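PDB 2C9E: peridinin-chlorophyll A protein from Amphidinium carterae, which probably serves as a water-soluble light-harvesting antenna, holding peridinin and chlorophyll a to capture blue-green light. Local coordinates for residues 1-15 against 85-99. Numbering follows the deposited sequence.
Unlike the reference sequence in segment 1-15: A2 (reference Gly). With PID (peridinin), chain F.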
loop_
_atom_site.group_PDB
_atom_site.type_symbol
_atom_site.label_atom_id
_atom_site.label_comp_id
_atom_site.label_asym_id
_atom_site.label_seq_id
_atom_site.Cartn_x
_atom_site.Cartn_y
_atom_site.Cartn_z
ATOM N N ASP A 1 4.199 21.882 19.679
ATOM C CA ASP A 1 3.521 21.040 20.706
ATOM C C ASP A 1 4.284 19.758 20.992
ATOM O O ASP A 1 5.320 19.489 20.374
ATOM C CB ASP A 1 2.074 20.700 20.289
ATOM C CG ASP A 1 1.987 19.947 18.965
ATOM O OD1 ASP A 1 3.039 19.458 18.485
ATOM O OD2 ASP A 1 0.857 19.844 18.412
ATOM N N ALA A 2 3.773 18.972 21.933
ATOM C CA ALA A 2 4.402 17.714 22.314
ATOM C C ALA A 2 4.808 16.810 21.114
ATOM O O ALA A 2 5.932 16.293 21.070
ATOM C CB ALA A 2 3.467 16.957 23.270
ATOM N N ILE A 3 3.900 16.641 20.151
ATOM C CA ILE A 3 4.137 15.791 18.976
ATOM C C ILE A 3 5.250 16.364 18.143
ATOM O O ILE A 3 6.223 15.674 17.803
ATOM C CB ILE A 3 2.866 15.666 18.088
ATOM C CG1 ILE A 3 1.841 14.750 18.774
ATOM C CG2 ILE A 3 3.224 15.145 16.686
ATOM C CD1 ILE A 3 0.699 14.335 17.851
ATOM N N ALA A 4 5.106 17.645 17.837
ATOM C CA ALA A 4 6.092 18.345 17.034
ATOM C C ALA A 4 7.492 18.188 17.641
ATOM O O ALA A 4 8.434 17.852 16.933
ATOM C CB ALA A 4 5.719 19.844 16.921
ATOM N N ASP A 5 7.623 18.395 18.949
ATOM C CA ASP A 5 8.951 18.280 19.527
ATOM C C ASP A 5 9.438 16.825 19.552
ATOM O O ASP A 5 10.603 16.548 19.281
ATOM C CB ASP A 5 9.007 18.855 20.968
ATOM C CG ASP A 5 8.488 20.310 21.071
ATOM O OD1 ASP A 5 8.521 21.082 20.071
ATOM O OD2 ASP A 5 8.043 20.671 22.178
ATOM N N ALA A 6 8.563 15.892 19.891
ATOM C CA ALA A 6 9.017 14.501 19.950
ATOM C C ALA A 6 9.384 14.004 18.532
ATOM O O ALA A 6 10.383 13.312 18.334
ATOM C CB ALA A 6 7.951 13.654 20.568
ATOM N N SER A 7 8.566 14.374 17.557
ATOM C CA SER A 7 8.806 14.001 16.197
ATOM C C SER A 7 10.164 14.572 15.761
ATOM O O SER A 7 10.944 13.929 15.009
ATOM C CB SER A 7 7.704 14.566 15.321
ATOM O OG SER A 7 7.835 14.092 13.995
ATOM N N LYS A 8 10.439 15.787 16.218
ATOM C CA LYS A 8 11.688 16.422 15.856
ATOM C C LYS A 8 12.809 15.572 16.408
ATOM O O LYS A 8 13.790 15.271 15.696
ATOM C CB LYS A 8 11.799 17.856 16.417
ATOM C CG LYS A 8 13.108 18.541 16.017
ATOM C CD LYS A 8 12.930 20.039 15.881
ATOM C CE LYS A 8 14.219 20.698 15.366
ATOM N NZ LYS A 8 14.057 22.190 15.252
ATOM N N ARG A 9 12.664 15.174 17.668
ATOM C CA ARG A 9 13.707 14.377 18.276
ATOM C C ARG A 9 13.819 13.029 17.543
ATOM O O ARG A 9 14.918 12.556 17.265
ATOM C CB ARG A 9 13.415 14.199 19.784
ATOM C CG ARG A 9 14.270 15.087 20.689
ATOM C CD ARG A 9 13.569 15.498 21.962
ATOM N NE ARG A 9 12.997 16.847 21.843
ATOM C CZ ARG A 9 12.252 17.471 22.765
ATOM N NH1 ARG A 9 11.951 16.887 23.927
ATOM N NH2 ARG A 9 11.811 18.705 22.526
ATOM N N PHE A 10 12.687 12.414 17.199
ATOM C CA PHE A 10 12.748 11.133 16.513
ATOM C C PHE A 10 13.468 11.287 15.175
ATOM O O PHE A 10 14.326 10.471 14.788
ATOM C CB PHE A 10 11.332 10.582 16.312
ATOM C CG PHE A 10 11.271 9.296 15.506
ATOM C CD1 PHE A 10 11.700 8.087 16.067
ATOM C CD2 PHE A 10 10.692 9.298 14.229
ATOM C CE1 PHE A 10 11.547 6.848 15.384
ATOM C CE2 PHE A 10 10.521 8.100 13.509
ATOM C CZ PHE A 10 10.947 6.839 14.082
ATOM N N SER A 11 13.115 12.336 14.454
ATOM C CA SER A 11 13.720 12.628 13.147
ATOM C C SER A 11 15.233 12.752 13.256
ATOM O O SER A 11 15.997 12.200 12.450
ATOM C CB SER A 11 13.142 13.948 12.607
ATOM O OG SER A 11 11.777 13.811 12.274
ATOM N N ASP A 12 15.669 13.512 14.241
ATOM C CA ASP A 12 17.088 13.677 14.478
ATOM C C ASP A 12 17.772 12.334 14.725
ATOM O O ASP A 12 18.855 12.057 14.236
ATOM C CB ASP A 12 17.309 14.565 15.705
ATOM C CG ASP A 12 17.036 16.008 15.418
ATOM O OD1 ASP A 12 17.244 16.356 14.239
ATOM O OD2 ASP A 12 16.644 16.794 16.339
ATOM N N ALA A 13 17.138 11.504 15.541
ATOM C CA ALA A 13 17.735 10.246 15.885
ATOM C C ALA A 13 17.822 9.225 14.755
ATOM O O ALA A 13 18.736 8.377 14.740
ATOM C CB ALA A 13 16.967 9.644 17.093
ATOM N N THR A 14 16.890 9.323 13.801
ATOM C CA THR A 14 16.786 8.331 12.748
ATOM C C THR A 14 17.374 8.646 11.386
ATOM O O THR A 14 17.751 7.717 10.629
ATOM C CB THR A 14 15.320 7.947 12.569
ATOM O OG1 THR A 14 14.529 9.127 12.368
ATOM C CG2 THR A 14 14.814 7.242 13.798
ATOM N N TYR A 15 17.474 9.942 11.078
ATOM C CA TYR A 15 17.984 10.369 9.796
ATOM C C TYR A 15 19.327 9.742 9.495
ATOM O O TYR A 15 19.514 9.222 8.411
ATOM C CB TYR A 15 18.088 11.907 9.716
ATOM C CG TYR A 15 18.349 12.382 8.313
ATOM C CD1 TYR A 15 17.304 12.485 7.382
ATOM C CD2 TYR A 15 19.652 12.647 7.872
ATOM C CE1 TYR A 15 17.543 12.835 6.058
ATOM C CE2 TYR A 15 19.910 12.998 6.536
ATOM C CZ TYR A 15 18.856 13.094 5.633
ATOM O OH TYR A 15 19.113 13.436 4.313
ATOM N N ALA A 85 15.822 11.188 1.156
ATOM C CA ALA A 85 15.150 12.496 1.232
ATOM C C ALA A 85 15.991 13.494 1.986
ATOM O O ALA A 85 16.953 13.116 2.645
ATOM C CB ALA A 85 13.778 12.369 1.939
ATOM N N SER A 86 15.564 14.755 1.943
ATOM C CA SER A 86 16.241 15.858 2.643
ATOM C C SER A 86 15.903 15.761 4.145
ATOM O O SER A 86 14.899 15.143 4.508
ATOM C CB SER A 86 15.796 17.218 2.001
ATOM O OG SER A 86 14.502 17.703 2.348
ATOM N N LYS A 87 16.742 16.321 5.023
ATOM C CA LYS A 87 16.442 16.251 6.455
ATOM C C LYS A 87 15.089 16.957 6.680
ATOM O O LYS A 87 14.285 16.601 7.554
ATOM C CB LYS A 87 17.520 16.972 7.291
ATOM C CG LYS A 87 18.889 16.285 7.405
ATOM C CD LYS A 87 19.874 17.025 8.354
ATOM C CE LYS A 87 21.188 16.244 8.535
ATOM N NZ LYS A 87 22.123 16.911 9.500
ATOM N N GLU A 88 14.861 17.993 5.883
ATOM C CA GLU A 88 13.638 18.758 5.945
ATOM C C GLU A 88 12.438 17.907 5.546
ATOM O O GLU A 88 11.487 17.810 6.301
ATOM C CB GLU A 88 13.758 19.973 5.022
ATOM C CG GLU A 88 12.496 20.779 4.936
ATOM C CD GLU A 88 12.616 21.967 3.997
ATOM O OE1 GLU A 88 13.418 22.906 4.280
ATOM O OE2 GLU A 88 11.894 21.953 2.974
ATOM N N ASP A 89 12.477 17.298 4.367
ATOM C CA ASP A 89 11.351 16.474 3.896
ATOM C C ASP A 89 11.133 15.255 4.798
ATOM O O ASP A 89 9.978 14.870 5.050
ATOM C CB ASP A 89 11.550 15.996 2.437
ATOM C CG ASP A 89 11.577 17.149 1.420
ATOM O OD1 ASP A 89 11.216 18.286 1.786
ATOM O OD2 ASP A 89 11.951 16.911 0.250
ATOM N N PHE A 90 12.248 14.686 5.279
ATOM C CA PHE A 90 12.238 13.543 6.183
ATOM C C PHE A 90 11.508 13.877 7.459
ATOM O O PHE A 90 10.586 13.170 7.856
ATOM C CB PHE A 90 13.653 13.113 6.560
ATOM C CG PHE A 90 13.703 11.824 7.365
ATOM C CD1 PHE A 90 13.483 10.591 6.736
ATOM C CD2 PHE A 90 14.004 11.849 8.746
ATOM C CE1 PHE A 90 13.573 9.371 7.456
ATOM C CE2 PHE A 90 14.097 10.654 9.482
ATOM C CZ PHE A 90 13.885 9.398 8.831
ATOM N N ALA A 91 11.951 14.934 8.138
ATOM C CA ALA A 91 11.310 15.348 9.383
ATOM C C ALA A 91 9.831 15.646 9.163
ATOM O O ALA A 91 9.016 15.334 10.036
ATOM C CB ALA A 91 12.022 16.580 9.990
ATOM N N ALA A 92 9.467 16.201 7.998
ATOM C CA ALA A 92 8.044 16.501 7.712
ATOM C C ALA A 92 7.228 15.208 7.482
ATOM O O ALA A 92 6.019 15.161 7.765
ATOM C CB ALA A 92 7.909 17.401 6.488
ATOM N N VAL A 93 7.866 14.163 6.958
ATOM C CA VAL A 93 7.119 12.918 6.760
ATOM C C VAL A 93 6.751 12.347 8.139
ATOM O O VAL A 93 5.629 11.900 8.353
ATOM C CB VAL A 93 7.945 11.875 5.966
ATOM C CG1 VAL A 93 7.332 10.439 6.115
ATOM C CG2 VAL A 93 7.939 12.278 4.495
ATOM N N ASN A 94 7.691 12.403 9.079
ATOM C CA ASN A 94 7.427 11.872 10.392
ATOM C C ASN A 94 6.414 12.624 11.184
ATOM O O ASN A 94 5.670 12.023 11.966
ATOM C CB ASN A 94 8.709 11.785 11.211
ATOM C CG ASN A 94 9.645 10.730 10.673
ATOM O OD1 ASN A 94 9.181 9.707 10.146
ATOM N ND2 ASN A 94 10.962 10.968 10.781
ATOM N N GLU A 95 6.390 13.941 11.030
ATOM C CA GLU A 95 5.425 14.709 11.804
ATOM C C GLU A 95 4.040 14.512 11.241
ATOM O O GLU A 95 3.075 14.400 12.004
ATOM C CB GLU A 95 5.791 16.191 11.836
ATOM C CG GLU A 95 4.669 17.065 12.433
ATOM C CD GLU A 95 5.185 18.270 13.198
ATOM O OE1 GLU A 95 6.199 18.899 12.785
ATOM O OE2 GLU A 95 4.558 18.600 14.230
ATOM N N ALA A 96 3.925 14.468 9.913
ATOM C CA ALA A 96 2.626 14.211 9.303
ATOM C C ALA A 96 2.117 12.803 9.758
ATOM O O ALA A 96 0.976 12.652 10.181
ATOM C CB ALA A 96 2.736 14.267 7.784
ATOM N N LEU A 97 2.975 11.782 9.688
ATOM C CA LEU A 97 2.561 10.427 10.139
ATOM C C LEU A 97 2.191 10.435 11.621
ATOM O O LEU A 97 1.279 9.721 12.051
ATOM C CB LEU A 97 3.710 9.413 9.941
ATOM C CG LEU A 97 3.959 8.915 8.516
ATOM C CD1 LEU A 97 5.206 8.074 8.441
ATOM C CD2 LEU A 97 2.728 8.123 8.080
ATOM N N ALA A 98 2.898 11.215 12.432
ATOM C CA ALA A 98 2.588 11.202 13.840
ATOM C C ALA A 98 1.193 11.733 14.041
ATOM O O ALA A 98 0.432 11.204 14.834
ATOM C CB ALA A 98 3.659 12.047 14.655
ATOM N N ARG A 99 0.854 12.779 13.299
ATOM C CA ARG A 99 -0.466 13.374 13.408
ATOM C C ARG A 99 -1.526 12.439 12.825
ATOM O O ARG A 99 -2.614 12.290 13.390
ATOM C CB ARG A 99 -0.465 14.778 12.746
ATOM C CG ARG A 99 0.386 15.765 13.591
ATOM C CD ARG A 99 0.354 17.227 13.154
ATOM N NE ARG A 99 1.347 18.043 13.901
ATOM C CZ ARG A 99 1.341 18.281 15.220
ATOM N NH1 ARG A 99 0.406 17.802 16.031
ATOM N NH2 ARG A 99 2.306 19.003 15.739
HETATM C C1 PID F . 1.252 2.878 20.340
HETATM C C2 PID F . 0.409 2.616 21.593
HETATM C C3 PID F . -1.073 2.853 21.287
HETATM C C4 PID F . -1.243 4.317 20.873
HETATM C C5 PID F . -0.558 4.652 19.543
HETATM C C6 PID F . 0.801 3.950 19.343
HETATM C C7 PID F . 1.687 4.615 18.488
HETATM C C8 PID F . 2.352 4.063 17.390
HETATM C C9 PID F . 3.209 4.763 16.535
HETATM C C10 PID F . 3.561 6.107 16.591
HETATM C C11 PID F . 3.786 4.281 15.432
HETATM C C12 PID F . 4.460 5.253 14.808
HETATM C C13 PID F . 5.170 5.104 13.615
HETATM C C14 PID F . 5.879 6.090 12.924
HETATM C C15 PID F . 6.528 5.756 11.733
HETATM C C16 PID F . 7.254 6.628 10.921
HETATM C C17 PID F . 7.853 6.201 9.736
HETATM C C18 PID F . 8.549 7.076 8.902
HETATM C C19 PID F . 9.145 6.704 7.698
HETATM C C20 PID F . 9.777 7.673 6.916
HETATM C C21 PID F . 10.376 7.459 5.673
HETATM C C22 PID F . 10.941 8.535 4.987
HETATM C C23 PID F . 11.486 8.397 3.808
HETATM C C24 PID F . 11.957 8.246 2.596
HETATM C C25 PID F . 11.070 8.365 1.347
HETATM C C26 PID F . 11.172 7.051 0.562
HETATM C C27 PID F . 12.620 6.632 0.285
HETATM C C28 PID F . 13.467 6.573 1.564
HETATM C C29 PID F . 13.425 7.891 2.347
HETATM C C30 PID F . 12.344 5.161 -1.565
HETATM C C31 PID F . 12.405 3.769 -2.198
HETATM C CM1 PID F . 2.741 2.580 20.525
HETATM C CM2 PID F . -0.407 6.176 19.508
HETATM C CM3 PID F . -1.530 4.247 18.433
HETATM C CM4 PID F . 5.935 7.528 13.450
HETATM C CM5 PID F . 10.389 6.067 5.030
HETATM C CM6 PID F . 9.598 8.551 1.726
HETATM C CM7 PID F . 11.501 9.559 0.492
HETATM C CM8 PID F . 14.177 7.734 3.673
HETATM O O1 PID F . 0.678 2.541 19.073
HETATM O O2 PID F . -1.871 2.608 22.449
HETATM O O3 PID F . 3.207 6.912 17.450
HETATM O O4 PID F . 4.344 6.418 15.513
HETATM O O5 PID F . 13.989 8.945 1.555
HETATM O O6 PID F . 12.584 5.291 -0.232
HETATM O O7 PID F . 12.149 6.148 -2.272
HETATM O O HOH W 1 8.853 18.616 14.206
HETATM O O HOH W 2 9.673 15.372 12.419
#
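Y15 meets F90 and K87 at one end of the interface between helices 2-15 and 87-99, which belong to the all-helical shell that encloses the pigments and run roughly antiparallel at 134°. In the edge-to-face (T-shaped) pair, Y15 turns a ring edge, led by CD1, onto the face of F90, the planes 77° apart. K87 crosses the tyrosine at about a right angle and sets CG over its ring centre, a CH-pi contact of 3.6 Å to the centroid. CG of Y15 stands anti to the backbone N (chi1 -169°), which carries the ring to the N-terminal end of helix 87-99, where OH donates to A85 O at 2.7 Å, in the carbonyl plane. A phenylalanine in place of Y15 would probably leave A85 O without this donor, next to the point where A85 N donates to O5 of peridinin.

Charge governs the other end. R99 forms a salt bridge with D1, end-on, NH2 to OD1 (2.9 Å) and NH1 to OD2, while OD1 also accepts from A4 N in an Asx motif. E95 OE2 makes a second salt bridge to NH2 from within the same helix, so the arginine probably offsets the repulsion between the two acids. I3 CG2 lies over one guanidinium face and packs on A98 CB at 3.7 Å.

Midway, N94 is a knob among S7, F10, S11 and T14; its ND2 makes a weak, nearly straight bond to S11 OG, and its OD1 comes within 3.0 Å of peridinin C18. Bound digalactosyl diacyl glycerol touches F10, T14 and F90. One water here joins the two serines to the backbone of A91: it is bonded to S7 OG and donates to S11 OG and A91 O.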